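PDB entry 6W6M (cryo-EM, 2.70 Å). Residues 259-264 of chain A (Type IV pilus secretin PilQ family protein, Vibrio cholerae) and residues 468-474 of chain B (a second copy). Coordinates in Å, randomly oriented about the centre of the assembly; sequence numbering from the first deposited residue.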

# COMPACT_ATOMS: atom_id res chain seq x y z
N ILE A 259 51.63 18.96 6.54
CA ILE A 259 51.41 19.00 5.10
C ILE A 259 51.23 20.44 4.67
O ILE A 259 50.53 21.21 5.33
CB ILE A 259 50.18 18.15 4.71
CG1 ILE A 259 50.41 16.70 5.10
CG2 ILE A 259 49.90 18.26 3.24
CD1 ILE A 259 49.24 15.84 4.85
N ASN A 260 51.88 20.81 3.57
CA ASN A 260 51.67 22.10 2.93
C ASN A 260 51.51 21.89 1.43
O ASN A 260 52.09 20.96 0.86
CB ASN A 260 52.82 23.06 3.20
CG ASN A 260 54.12 22.36 3.52
OD1 ASN A 260 54.83 21.89 2.63
ND2 ASN A 260 54.45 22.29 4.81
N PHE A 261 50.72 22.76 0.80
CA PHE A 261 50.37 22.80 -0.61
C PHE A 261 49.32 21.77 -1.01
O PHE A 261 48.86 21.81 -2.14
CB PHE A 261 51.59 22.63 -1.55
CG PHE A 261 52.54 23.77 -1.51
CD1 PHE A 261 52.14 25.03 -1.89
CD2 PHE A 261 53.85 23.57 -1.12
CE1 PHE A 261 53.02 26.08 -1.86
CE2 PHE A 261 54.73 24.62 -1.09
CZ PHE A 261 54.31 25.87 -1.46
N ALA A 262 48.92 20.87 -0.13
CA ALA A 262 47.90 19.90 -0.47
C ALA A 262 46.99 19.71 0.73
O ALA A 262 47.37 20.02 1.86
CB ALA A 262 48.51 18.56 -0.89
N LYS A 263 45.77 19.24 0.48
CA LYS A 263 44.85 18.96 1.57
C LYS A 263 45.22 17.65 2.25
O LYS A 263 45.50 16.66 1.59
CB LYS A 263 43.42 18.89 1.05
CG LYS A 263 42.92 20.11 0.35
CD LYS A 263 41.41 20.02 0.18
CE LYS A 263 40.90 21.12 -0.73
NZ LYS A 263 41.35 20.92 -2.13
N ALA A 264 45.19 17.66 3.58
CA ALA A 264 45.56 16.46 4.32
C ALA A 264 44.50 15.37 4.20
O ALA A 264 44.82 14.19 4.34
CB ALA A 264 45.80 16.80 5.78
N PRO B 468 39.65 29.12 2.82
CA PRO B 468 41.05 29.45 2.52
C PRO B 468 42.08 28.48 3.08
O PRO B 468 41.75 27.64 3.92
CB PRO B 468 41.20 30.83 3.15
CG PRO B 468 40.33 30.76 4.34
CD PRO B 468 39.18 29.84 4.01
N GLN B 469 43.33 28.59 2.64
CA GLN B 469 44.42 27.78 3.16
C GLN B 469 45.74 28.52 2.95
O GLN B 469 46.04 28.93 1.83
CB GLN B 469 44.48 26.41 2.48
CG GLN B 469 45.62 25.54 2.95
CD GLN B 469 45.69 24.19 2.27
OE1 GLN B 469 44.68 23.54 2.05
NE2 GLN B 469 46.90 23.77 1.94
N ILE B 470 46.51 28.68 4.02
CA ILE B 470 47.78 29.41 3.98
C ILE B 470 48.92 28.43 3.77
O ILE B 470 48.99 27.39 4.44
CB ILE B 470 47.99 30.22 5.28
CG1 ILE B 470 46.95 31.32 5.40
CG2 ILE B 470 49.37 30.81 5.30
CD1 ILE B 470 46.94 31.97 6.74
N THR B 471 49.81 28.75 2.85
CA THR B 471 50.97 27.94 2.49
C THR B 471 52.26 28.61 2.93
O THR B 471 52.26 29.78 3.33
CB THR B 471 50.97 27.69 0.98
OG1 THR B 471 51.45 28.86 0.30
CG2 THR B 471 49.58 27.36 0.49
N PRO B 472 53.40 27.90 2.88
CA PRO B 472 54.64 28.49 3.44
C PRO B 472 55.15 29.72 2.71
O PRO B 472 55.54 30.69 3.36
CB PRO B 472 55.64 27.33 3.35
CG PRO B 472 54.82 26.13 3.32
CD PRO B 472 53.61 26.49 2.54
N ASP B 473 55.18 29.71 1.38
CA ASP B 473 55.81 30.81 0.67
C ASP B 473 54.87 31.98 0.40
O ASP B 473 54.83 32.48 -0.73
CB ASP B 473 56.41 30.31 -0.64
CG ASP B 473 55.37 29.74 -1.56
OD1 ASP B 473 54.20 29.67 -1.14
OD2 ASP B 473 55.71 29.36 -2.70
N ASN B 474 54.13 32.42 1.42
CA ASN B 474 53.34 33.65 1.36
C ASN B 474 52.29 33.61 0.24
O ASN B 474 52.27 34.45 -0.65
CB ASN B 474 54.26 34.86 1.20
CG ASN B 474 53.78 36.07 1.96
OD1 ASN B 474 53.36 35.98 3.11
ND2 ASN B 474 53.84 37.23 1.32

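The two stretches meet through a small, packed contact that buries 294 Å² in total and contains no hydrogen bond or salt bridge from one chain to the other. The CA atoms nearest each other across the stretches are those of Asn A260 and Thr B471, 5.9 Å apart.

Most of the apolar packing centres on Phe A261, which has the largest area covered of any residue here. Its CA-to-CB bond points away from chain B, yet with chi1 at -68° (m) the ring swings back, so that its far end reaches the other stretch. Pro B472 lies over one face of this ring, with its CD 4.1 Å from CZ of Phe A261; the flat aromatic surface suits the compact pyrrolidine. Thr B471 approaches obliquely, its CB 3.9 Å from CE1 of Phe A261, while its OG1 is hydrogen-bonded to a residue adjoining one of the stretches. Pro B472 also packs against Asn A260, where CB of the asparagine and CD of the proline are 3.6 Å apart, the methylene rather than the amide making this closest approach.

Polar atoms take part by proximity alone. OD1 of Asp B473 sits at the edge of the phenylalanine ring, near its plane, 3.8 Å from CZ of Phe A261, a position in which a carboxylate oxygen faces the slightly positive rim of the aromatic ring. Gln B469 points toward chain A and extends fully through chi1 and chi2 (both t), which carries its amide to the backbone: NE2 is 3.8 Å from O of Ala A262 and 4.1 Å from N of Phe A261. Its OE1, 4.2 Å from CG of Lys A263, is hydrogen-bonded elsewhere in the structure, so this buried polar group is not left wholly unsatisfied. Ala A262, itself buried, turns its small methyl away from chain B.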